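PDB 6SMO: Ketoacyl_synth_N domain-containing protein from Photorhabdus luminescens subsp. laumondii, which probably serves as the chain-length-factor partner of a ketosynthase in a type II polyketide synthase and helps enclose the growing polyketide chain. Local coordinates for residues L49-I58 against V71-M79; N102-E113 against M125-P135. All coordinates share one frame; numbering follows the deposited sequence.

Interaction 1 (L49-I58 against V71-M79); sequences LSDFDGAKYI and VYGIVAVEM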
loop_
_atom_site.group_PDB
_atom_site.type_symbol
_atom_site.label_atom_id
_atom_site.label_comp_id
_atom_site.label_asym_id
_atom_site.label_seq_id
_atom_site.Cartn_x
_atom_site.Cartn_y
_atom_site.Cartn_z
ATOM N N LEU C 49 -13.892 0.391 21.440
ATOM C CA LEU C 49 -15.225 0.963 21.103
ATOM C C LEU C 49 -16.267 0.397 22.075
ATOM O O LEU C 49 -16.119 -0.774 22.480
ATOM C CB LEU C 49 -15.589 0.617 19.656
ATOM C CG LEU C 49 -14.632 1.125 18.579
ATOM C CD1 LEU C 49 -15.070 0.638 17.208
ATOM C CD2 LEU C 49 -14.533 2.643 18.592
ATOM N N SER C 50 -17.273 1.204 22.428
ATOM C CA SER C 50 -18.394 0.840 23.334
ATOM C C SER C 50 -19.690 0.704 22.526
ATOM O O SER C 50 -19.986 1.618 21.728
ATOM C CB SER C 50 -18.543 1.850 24.441
ATOM O OG SER C 50 -17.387 1.873 25.265
ATOM N N ASP C 51 -20.423 -0.398 22.728
ATOM C CA ASP C 51 -21.746 -0.679 22.107
ATOM C C ASP C 51 -21.614 -0.656 20.579
ATOM O O ASP C 51 -22.472 -0.032 19.922
ATOM C CB ASP C 51 -22.806 0.315 22.593
ATOM C CG ASP C 51 -22.990 0.338 24.101
ATOM O OD1 ASP C 51 -22.849 -0.733 24.726
ATOM O OD2 ASP C 51 -23.275 1.426 24.639
ATOM N N PHE C 52 -20.581 -1.313 20.039
ATOM C CA PHE C 52 -20.313 -1.426 18.581
ATOM C C PHE C 52 -20.314 -2.899 18.162
ATOM O O PHE C 52 -19.711 -3.733 18.867
ATOM C CB PHE C 52 -18.979 -0.771 18.209
ATOM C CG PHE C 52 -18.651 -0.846 16.738
ATOM C CD1 PHE C 52 -19.225 0.039 15.837
ATOM C CD2 PHE C 52 -17.785 -1.814 16.250
ATOM C CE1 PHE C 52 -18.931 -0.036 14.484
ATOM C CE2 PHE C 52 -17.493 -1.887 14.896
ATOM C CZ PHE C 52 -18.066 -0.998 14.016
ATOM N N ASP C 53 -20.972 -3.195 17.036
ATOM C CA ASP C 53 -20.947 -4.518 16.354
ATOM C C ASP C 53 -21.191 -4.301 14.856
ATOM O O ASP C 53 -22.106 -3.524 14.513
ATOM C CB ASP C 53 -21.975 -5.479 16.958
ATOM C CG ASP C 53 -21.869 -6.903 16.436
ATOM O OD1 ASP C 53 -20.746 -7.318 16.080
ATOM O OD2 ASP C 53 -22.911 -7.587 16.389
ATOM N N GLY C 54 -20.402 -4.969 14.008
ATOM C CA GLY C 54 -20.446 -4.836 12.537
ATOM C C GLY C 54 -21.203 -5.980 11.885
ATOM O O GLY C 54 -20.718 -6.495 10.857
ATOM N N ALA C 55 -22.350 -6.362 12.458
ATOM C CA ALA C 55 -23.250 -7.423 11.948
ATOM C C ALA C 55 -24.282 -6.809 10.995
ATOM O O ALA C 55 -24.565 -7.433 9.952
ATOM C CB ALA C 55 -23.918 -8.135 13.100
ATOM N N LYS C 56 -24.815 -5.631 11.341
ATOM C CA LYS C 56 -25.859 -4.912 10.560
ATOM C C LYS C 56 -25.250 -4.344 9.271
ATOM O O LYS C 56 -25.927 -4.412 8.226
ATOM C CB LYS C 56 -26.490 -3.791 11.393
ATOM C CG LYS C 56 -27.742 -3.169 10.789
ATOM C CD LYS C 56 -28.230 -1.936 11.520
ATOM C CE LYS C 56 -28.853 -2.246 12.864
ATOM N NZ LYS C 56 -29.352 -1.021 13.530
ATOM N N TYR C 57 -24.031 -3.801 9.347
ATOM C CA TYR C 57 -23.331 -3.120 8.224
ATOM C C TYR C 57 -22.771 -4.156 7.241
ATOM O O TYR C 57 -23.113 -4.086 6.042
ATOM C CB TYR C 57 -22.210 -2.218 8.746
ATOM C CG TYR C 57 -22.677 -1.030 9.548
ATOM C CD1 TYR C 57 -23.039 0.154 8.928
ATOM C CD2 TYR C 57 -22.748 -1.085 10.932
ATOM C CE1 TYR C 57 -23.466 1.253 9.659
ATOM C CE2 TYR C 57 -23.171 0.003 11.677
ATOM C CZ TYR C 57 -23.532 1.177 11.039
ATOM O OH TYR C 57 -23.951 2.254 11.766
ATOM N N ILE C 58 -21.937 -5.077 7.735
ATOM C CA ILE C 58 -21.167 -6.061 6.913
ATOM C C ILE C 58 -21.789 -7.455 7.081
ATOM O O ILE C 58 -22.095 -7.834 8.228
ATOM C CB ILE C 58 -19.673 -6.044 7.302
ATOM C CG1 ILE C 58 -19.085 -4.632 7.236
ATOM C CG2 ILE C 58 -18.878 -7.018 6.445
ATOM C CD1 ILE C 58 -17.800 -4.465 8.012
ATOM N N VAL C 71 -13.054 -3.446 8.983
ATOM C CA VAL C 71 -14.458 -3.368 9.490
ATOM C C VAL C 71 -14.752 -1.916 9.893
ATOM O O VAL C 71 -15.796 -1.389 9.462
ATOM C CB VAL C 71 -14.702 -4.347 10.657
ATOM C CG1 VAL C 71 -16.035 -4.099 11.353
ATOM C CG2 VAL C 71 -14.607 -5.796 10.203
ATOM N N TYR C 72 -13.860 -1.298 10.677
ATOM C CA TYR C 72 -13.971 0.108 11.156
ATOM C C TYR C 72 -13.993 1.068 9.960
ATOM O O TYR C 72 -14.708 2.087 10.019
ATOM C CB TYR C 72 -12.814 0.473 12.091
ATOM C CG TYR C 72 -12.706 -0.324 13.368
ATOM C CD1 TYR C 72 -13.824 -0.835 14.009
ATOM C CD2 TYR C 72 -11.470 -0.540 13.959
ATOM C CE1 TYR C 72 -13.715 -1.560 15.186
ATOM C CE2 TYR C 72 -11.344 -1.258 15.137
ATOM C CZ TYR C 72 -12.471 -1.769 15.755
ATOM O OH TYR C 72 -12.354 -2.478 16.915
ATOM N N GLY C 73 -13.221 0.756 8.914
ATOM C CA GLY C 73 -13.102 1.577 7.693
ATOM C C GLY C 73 -14.401 1.623 6.905
ATOM O O GLY C 73 -14.794 2.729 6.489
ATOM N N ILE C 74 -15.047 0.468 6.716
ATOM C CA ILE C 74 -16.266 0.303 5.863
ATOM C C ILE C 74 -17.457 1.010 6.527
ATOM O O ILE C 74 -18.214 1.679 5.795
ATOM C CB ILE C 74 -16.545 -1.191 5.583
ATOM C CG1 ILE C 74 -15.427 -1.822 4.748
ATOM C CG2 ILE C 74 -17.903 -1.382 4.921
ATOM C CD1 ILE C 74 -15.350 -3.328 4.852
ATOM N N VAL C 75 -17.618 0.874 7.849
ATOM C CA VAL C 75 -18.740 1.497 8.620
ATOM C C VAL C 75 -18.575 3.023 8.604
ATOM O O VAL C 75 -19.606 3.720 8.549
ATOM C CB VAL C 75 -18.851 0.953 10.060
ATOM C CG1 VAL C 75 -19.141 -0.541 10.078
ATOM C CG2 VAL C 75 -17.628 1.266 10.910
ATOM N N ALA C 76 -17.332 3.517 8.645
ATOM C CA ALA C 76 -16.989 4.959 8.603
ATOM C C ALA C 76 -17.332 5.536 7.223
ATOM O O ALA C 76 -17.910 6.640 7.174
ATOM C CB ALA C 76 -15.530 5.157 8.938
ATOM N N VAL C 77 -16.989 4.810 6.152
ATOM C CA VAL C 77 -17.241 5.209 4.733
ATOM C C VAL C 77 -18.754 5.239 4.479
ATOM O O VAL C 77 -19.217 6.192 3.820
ATOM C CB VAL C 77 -16.511 4.275 3.745
ATOM C CG1 VAL C 77 -17.060 4.381 2.329
ATOM C CG2 VAL C 77 -15.010 4.524 3.750
ATOM N N GLU C 78 -19.492 4.241 4.982
ATOM C CA GLU C 78 -20.962 4.106 4.786
ATOM C C GLU C 78 -21.675 5.304 5.426
ATOM O O GLU C 78 -22.586 5.854 4.776
ATOM C CB GLU C 78 -21.471 2.780 5.358
ATOM C CG GLU C 78 -22.957 2.545 5.133
ATOM C CD GLU C 78 -23.419 2.636 3.686
ATOM O OE1 GLU C 78 -22.833 1.941 2.833
ATOM O OE2 GLU C 78 -24.361 3.410 3.417
ATOM N N MET C 79 -21.273 5.690 6.643
ATOM C CA MET C 79 -21.828 6.855 7.389
ATOM C C MET C 79 -21.550 8.148 6.609
ATOM O O MET C 79 -22.464 8.991 6.528
ATOM C CB MET C 79 -21.211 6.965 8.788
ATOM C CG MET C 79 -21.720 5.917 9.759
ATOM S SD MET C 79 -20.750 5.844 11.287
ATOM C CE MET C 79 -21.443 4.372 12.039
#
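Tyr-57 and Val-75 mark the closest backbone approach, with their CA atoms 6.5 Å apart, where the loop 49-58 runs across the outer side of the helical residues 71-79. Val-75 sits between two rings. Its CG1 lies over one face of the Tyr-57 ring in a CH-pi contact, 4.0 Å from the centroid, while CG2 meets the edge of Phe-52, 3.9 Å from CZ. Phe-52 reaches the helix because its CG is anti to the backbone N (chi1 -180°), which carries the ring inward. There its CE2 lies in the plane of the Tyr-72 ring, at the edge, 3.8 Å from CE1, with the two planes inclined at 58°. Leu-49 CD1 touches Tyr-72 at CE1 from the opposite direction and also covers one face of Phe-52. Farther along, Ile-58 CD1 rests 3.8 Å from Val-71 CG1 and beside Ile-74 CD1, and the extended Met-79 brings CE up to the hydroxyl end of Tyr-57 at about a right angle. Ile-13 of strand 5-13 backs Leu-49, Phe-52, Tyr-72 and Val-75. Glu-78 OE1 is hydrogen-bonded to Tyr-146 OH, outside the two segments. The loop is therefore held to this helix of the thiolase-type fold by apolar and aromatic packing rather than by directional bonds.

Interaction 2 (N102-E113 against M125-P135); sequences NCFGGWQHIEDE and MGPYVATAWFP. With LKZ (3,5,7,9,11-pentakis(oxidanylidene)dodecanal), chain H.
Trp-133 turns the edge of its indole toward the face of Trp-107, the five-membered rings lying 4.6 Å apart with planes at 72°. Trp-133 NE1 stands above the Trp-107 ring, offset toward its rim, and Ile-110 CD1 covers the same ring while also lying 3.5 Å from Trp-133 CB. Ile-110 is placed for this by CG1 standing between its backbone N and carbonyl carbon (chi1 74°), which leaves CG2 to meet Val-129 CG1 at 3.9 Å. Gly-106 N adds a weak bond to Trp-133 O. A second firm grip comes from Glu-113, which extends past Val-129 so that its OE1 accepts Gly-126 N at 2.8 Å, with the donor 44° out of the carboxylate plane. In this ketosynthase-like thiolase fold, the buried core doubles as a pocket wall: Trp-133 CE3 lies 3.4 Å from O22 of the bound polyketide, and Phe-134 offers a ring face to O20. The ligand is hydrogen-bonded to the backbone N of Phe-428 in the neighbouring PKS_KS chain, which places the pocket at the subunit interface. The partly exposed side at His-109 is looser: its ring touches Ala-132 CB obliquely and only grazes Tyr-128, its NE2 being hydrogen-bonded to the backbone O of Arg-64.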
loop_
_atom_site.group_PDB
_atom_site.type_symbol
_atom_site.label_atom_id
_atom_site.label_comp_id
_atom_site.label_asym_id
_atom_site.label_seq_id
_atom_site.Cartn_x
_atom_site.Cartn_y
_atom_site.Cartn_z
ATOM N N ASN C 102 -3.182 3.823 7.077
ATOM C CA ASN C 102 -3.103 2.707 8.057
ATOM C C ASN C 102 -1.638 2.307 8.255
ATOM O O ASN C 102 -0.958 2.052 7.242
ATOM C CB ASN C 102 -3.947 1.509 7.618
ATOM C CG ASN C 102 -3.893 0.366 8.609
ATOM O OD1 ASN C 102 -3.359 -0.698 8.304
ATOM N ND2 ASN C 102 -4.421 0.583 9.802
ATOM N N CYS C 103 -1.192 2.232 9.513
ATOM C CA CYS C 103 0.227 2.039 9.918
ATOM C C CYS C 103 0.470 0.603 10.409
ATOM O O CYS C 103 1.435 -0.021 9.924
ATOM C CB CYS C 103 0.614 3.038 11.003
ATOM S SG CYS C 103 0.392 4.765 10.501
ATOM N N PHE C 104 -0.367 0.102 11.325
ATOM C CA PHE C 104 -0.128 -1.147 12.102
ATOM C C PHE C 104 -0.712 -2.379 11.395
ATOM O O PHE C 104 -0.369 -3.505 11.812
ATOM C CB PHE C 104 -0.688 -1.015 13.521
ATOM C CG PHE C 104 0.211 -0.261 14.468
ATOM C CD1 PHE C 104 1.297 -0.887 15.061
ATOM C CD2 PHE C 104 -0.022 1.075 14.758
ATOM C CE1 PHE C 104 2.127 -0.194 15.929
ATOM C CE2 PHE C 104 0.811 1.765 15.626
ATOM C CZ PHE C 104 1.883 1.130 16.210
ATOM N N GLY C 105 -1.556 -2.189 10.377
ATOM C CA GLY C 105 -2.154 -3.294 9.599
ATOM C C GLY C 105 -3.285 -3.969 10.357
ATOM O O GLY C 105 -4.029 -3.257 11.063
ATOM N N GLY C 106 -3.408 -5.293 10.222
ATOM C CA GLY C 106 -4.482 -6.101 10.835
ATOM C C GLY C 106 -3.951 -7.377 11.466
ATOM O O GLY C 106 -4.094 -8.448 10.844
ATOM N N TRP C 107 -3.381 -7.271 12.670
ATOM C CA TRP C 107 -2.736 -8.392 13.406
ATOM C C TRP C 107 -3.788 -9.284 14.078
ATOM O O TRP C 107 -3.502 -10.484 14.252
ATOM C CB TRP C 107 -1.715 -7.861 14.421
ATOM C CG TRP C 107 -0.354 -7.654 13.832
ATOM C CD1 TRP C 107 0.225 -6.468 13.483
ATOM C CD2 TRP C 107 0.595 -8.680 13.496
ATOM N NE1 TRP C 107 1.475 -6.684 12.967
ATOM C CE2 TRP C 107 1.729 -8.031 12.961
ATOM C CE3 TRP C 107 0.603 -10.075 13.604
ATOM C CZ2 TRP C 107 2.853 -8.736 12.532
ATOM C CZ3 TRP C 107 1.714 -10.770 13.180
ATOM C CH2 TRP C 107 2.824 -10.107 12.652
ATOM N N GLN C 108 -4.950 -8.725 14.436
ATOM C CA GLN C 108 -6.034 -9.432 15.173
ATOM C C GLN C 108 -6.460 -10.694 14.408
ATOM O O GLN C 108 -6.773 -11.701 15.074
ATOM C CB GLN C 108 -7.231 -8.502 15.398
ATOM C CG GLN C 108 -8.404 -9.159 16.116
ATOM C CD GLN C 108 -8.017 -9.731 17.459
ATOM O OE1 GLN C 108 -7.557 -9.021 18.349
ATOM N NE2 GLN C 108 -8.209 -11.031 17.615
ATOM N N HIS C 109 -6.467 -10.642 13.070
ATOM C CA HIS C 109 -6.999 -11.710 12.181
ATOM C C HIS C 109 -5.964 -12.823 11.961
ATOM O O HIS C 109 -6.393 -13.940 11.611
ATOM C CB HIS C 109 -7.466 -11.117 10.842
ATOM C CG HIS C 109 -8.499 -11.940 10.147
ATOM N ND1 HIS C 109 -8.172 -12.933 9.243
ATOM C CD2 HIS C 109 -9.848 -11.920 10.217
ATOM C CE1 HIS C 109 -9.277 -13.490 8.788
ATOM N NE2 HIS C 109 -10.317 -12.886 9.371
ATOM N N ILE C 110 -4.666 -12.543 12.144
ATOM C CA ILE C 110 -3.556 -13.446 11.704
ATOM C C ILE C 110 -2.662 -13.882 12.878
ATOM O O ILE C 110 -1.889 -14.835 12.673
ATOM C CB ILE C 110 -2.729 -12.783 10.581
ATOM C CG1 ILE C 110 -1.830 -11.656 11.100
ATOM C CG2 ILE C 110 -3.638 -12.307 9.457
ATOM C CD1 ILE C 110 -0.697 -11.298 10.165
ATOM N N GLU C 111 -2.742 -13.228 14.044
ATOM C CA GLU C 111 -1.812 -13.454 15.190
ATOM C C GLU C 111 -1.681 -14.954 15.485
ATOM O O GLU C 111 -0.542 -15.462 15.432
ATOM C CB GLU C 111 -2.276 -12.717 16.449
ATOM C CG GLU C 111 -1.459 -11.476 16.760
ATOM C CD GLU C 111 -1.559 -11.003 18.201
ATOM O OE1 GLU C 111 -1.848 -9.807 18.409
ATOM O OE2 GLU C 111 -1.339 -11.829 19.109
ATOM N N ASP C 112 -2.800 -15.622 15.785
ATOM C CA ASP C 112 -2.856 -17.058 16.177
ATOM C C ASP C 112 -2.284 -17.924 15.047
ATOM O O ASP C 112 -1.651 -18.955 15.356
ATOM C CB ASP C 112 -4.284 -17.483 16.535
ATOM C CG ASP C 112 -4.838 -16.817 17.784
ATOM O OD1 ASP C 112 -4.112 -16.005 18.392
ATOM O OD2 ASP C 112 -5.997 -17.115 18.138
ATOM N N GLU C 113 -2.494 -17.513 13.793
ATOM C CA GLU C 113 -2.056 -18.251 12.577
ATOM C C GLU C 113 -0.531 -18.144 12.414
ATOM O O GLU C 113 0.073 -19.139 11.969
ATOM C CB GLU C 113 -2.812 -17.737 11.350
ATOM C CG GLU C 113 -4.259 -18.196 11.305
ATOM C CD GLU C 113 -5.039 -17.729 10.088
ATOM O OE1 GLU C 113 -5.483 -18.594 9.304
ATOM O OE2 GLU C 113 -5.210 -16.504 9.929
ATOM N N MET C 125 -1.782 -21.909 9.500
ATOM C CA MET C 125 -2.323 -20.640 8.937
ATOM C C MET C 125 -3.088 -20.909 7.633
ATOM O O MET C 125 -2.609 -21.707 6.804
ATOM C CB MET C 125 -1.229 -19.586 8.721
ATOM C CG MET C 125 -0.210 -19.883 7.635
ATOM S SD MET C 125 0.725 -18.388 7.190
ATOM C CE MET C 125 0.986 -17.636 8.798
ATOM N N GLY C 126 -4.250 -20.260 7.492
ATOM C CA GLY C 126 -5.175 -20.395 6.351
ATOM C C GLY C 126 -4.847 -19.408 5.235
ATOM O O GLY C 126 -3.825 -18.726 5.286
ATOM N N PRO C 127 -5.710 -19.296 4.199
ATOM C CA PRO C 127 -5.391 -18.519 2.999
ATOM C C PRO C 127 -5.746 -17.021 3.022
ATOM O O PRO C 127 -5.444 -16.357 2.046
ATOM C CB PRO C 127 -6.250 -19.230 1.944
ATOM C CG PRO C 127 -7.496 -19.639 2.702
ATOM C CD PRO C 127 -7.026 -19.948 4.109
ATOM N N TYR C 128 -6.355 -16.524 4.105
ATOM C CA TYR C 128 -6.828 -15.118 4.234
ATOM C C TYR C 128 -5.806 -14.262 4.992
ATOM O O TYR C 128 -6.085 -13.069 5.212
ATOM C CB TYR C 128 -8.203 -15.071 4.905
ATOM C CG TYR C 128 -9.337 -15.490 4.004
ATOM C CD1 TYR C 128 -9.636 -14.770 2.858
ATOM C CD2 TYR C 128 -10.105 -16.606 4.288
ATOM C CE1 TYR C 128 -10.672 -15.146 2.018
ATOM C CE2 TYR C 128 -11.146 -16.995 3.460
ATOM C CZ TYR C 128 -11.429 -16.263 2.321
ATOM O OH TYR C 128 -12.451 -16.636 1.499
ATOM N N VAL C 129 -4.652 -14.833 5.356
ATOM C CA VAL C 129 -3.526 -14.102 6.012
ATOM C C VAL C 129 -2.926 -13.116 4.998
ATOM O O VAL C 129 -2.391 -12.078 5.434
ATOM C CB VAL C 129 -2.465 -15.076 6.565
ATOM C CG1 VAL C 129 -1.252 -14.351 7.132
ATOM C CG2 VAL C 129 -3.053 -16.011 7.610
ATOM N N ALA C 130 -2.962 -13.485 3.723
ATOM C CA ALA C 130 -2.429 -12.708 2.584
ATOM C C ALA C 130 -3.222 -11.427 2.314
ATOM O O ALA C 130 -2.654 -10.506 1.747
ATOM C CB ALA C 130 -2.327 -13.583 1.368
ATOM N N THR C 131 -4.516 -11.418 2.591
ATOM C CA THR C 131 -5.298 -10.197 2.305
ATOM C C THR C 131 -5.750 -9.484 3.573
ATOM O O THR C 131 -5.990 -8.311 3.493
ATOM C CB THR C 131 -6.492 -10.527 1.414
ATOM O OG1 THR C 131 -7.059 -11.715 1.953
ATOM C CG2 THR C 131 -6.082 -10.790 -0.012
ATOM N N ALA C 132 -5.901 -10.184 4.684
ATOM C CA ALA C 132 -6.409 -9.551 5.915
ATOM C C ALA C 132 -5.437 -8.575 6.580
ATOM O O ALA C 132 -5.884 -7.570 7.091
ATOM C CB ALA C 132 -6.867 -10.620 6.866
ATOM N N TRP C 133 -4.169 -8.939 6.679
ATOM C CA TRP C 133 -3.178 -8.121 7.416
ATOM C C TRP C 133 -2.741 -6.824 6.734
ATOM O O TRP C 133 -2.719 -5.812 7.403
ATOM C CB TRP C 133 -1.990 -8.981 7.848
ATOM C CG TRP C 133 -0.855 -8.170 8.386
ATOM C CD1 TRP C 133 -0.665 -7.777 9.673
ATOM C CD2 TRP C 133 0.246 -7.632 7.640
ATOM N NE1 TRP C 133 0.464 -7.027 9.777
ATOM C CE2 TRP C 133 1.051 -6.928 8.549
ATOM C CE3 TRP C 133 0.633 -7.678 6.304
ATOM C CZ2 TRP C 133 2.214 -6.274 8.160
ATOM C CZ3 TRP C 133 1.778 -7.025 5.922
ATOM C CH2 TRP C 133 2.560 -6.338 6.835
ATOM N N PHE C 134 -2.491 -6.839 5.432
ATOM C CA PHE C 134 -1.864 -5.648 4.807
ATOM C C PHE C 134 -2.735 -4.400 4.898
ATOM O O PHE C 134 -3.932 -4.484 4.789
ATOM C CB PHE C 134 -1.230 -5.971 3.452
ATOM C CG PHE C 134 -2.164 -6.074 2.281
ATOM C CD1 PHE C 134 -3.279 -6.879 2.330
ATOM C CD2 PHE C 134 -1.905 -5.390 1.114
ATOM C CE1 PHE C 134 -4.121 -6.978 1.242
ATOM C CE2 PHE C 134 -2.753 -5.487 0.031
ATOM C CZ PHE C 134 -3.863 -6.277 0.100
ATOM N N PRO C 135 -2.123 -3.209 5.025
ATOM C CA PRO C 135 -2.841 -1.955 5.146
ATOM C C PRO C 135 -3.725 -1.600 3.941
ATOM O O PRO C 135 -4.750 -1.025 4.137
ATOM C CB PRO C 135 -1.711 -0.938 5.261
ATOM C CG PRO C 135 -0.565 -1.705 5.796
ATOM C CD PRO C 135 -0.689 -3.022 5.092
HETATM C C4 LKZ H . 1.388 -11.468 3.523
HETATM C C5 LKZ H . 0.765 -10.110 3.317
HETATM C C6 LKZ H . 1.556 -9.093 2.488
HETATM C C7 LKZ H . 0.843 -8.878 1.172
HETATM C C8 LKZ H . 1.373 -7.837 0.179
HETATM C C10 LKZ H . 0.763 -9.040 -4.872
HETATM C C22 LKZ H . 2.034 -11.479 4.894
HETATM C C11 LKZ H . 2.260 -8.893 -4.968
HETATM O O19 LKZ H . 2.997 -9.837 -5.191
HETATM C C3 LKZ H . 0.410 -8.284 -3.605
HETATM O O23 LKZ H . -0.433 -7.405 -3.625
HETATM C C2 LKZ H . 1.247 -8.580 -2.354
HETATM C C9 LKZ H . 0.566 -8.001 -1.112
HETATM O O20 LKZ H . -0.623 -7.751 -1.109
HETATM O O21 LKZ H . -0.112 -9.569 0.889
HETATM O O22 LKZ H . -0.313 -9.848 3.825
HETATM O O24 LKZ H . 1.466 -11.924 5.881
HETATM C C23 LKZ H . 3.436 -10.906 4.967
#

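From the N terminus, interaction 1 comes first: the loop leaving strand 46-47 passes through residues 49-58, and helix 60-63 leads on to helix 68-84, closing a loop of 12 residues. The chain then enters strand 96-101 of the central sheet, and residues 102-113 leave it to meet 125-135, closing a second loop of 11 residues in interaction 2. The two contacts follow in series, neither nesting nor crossing, with centres 19 Å apart and nearest atoms about 8 Å apart. Helix 137-146, which follows 125-135, packs back on Ile-74 and Val-77, so it connects the sheet-covering helix of interaction 1 with the chain leaving the polyketide pocket.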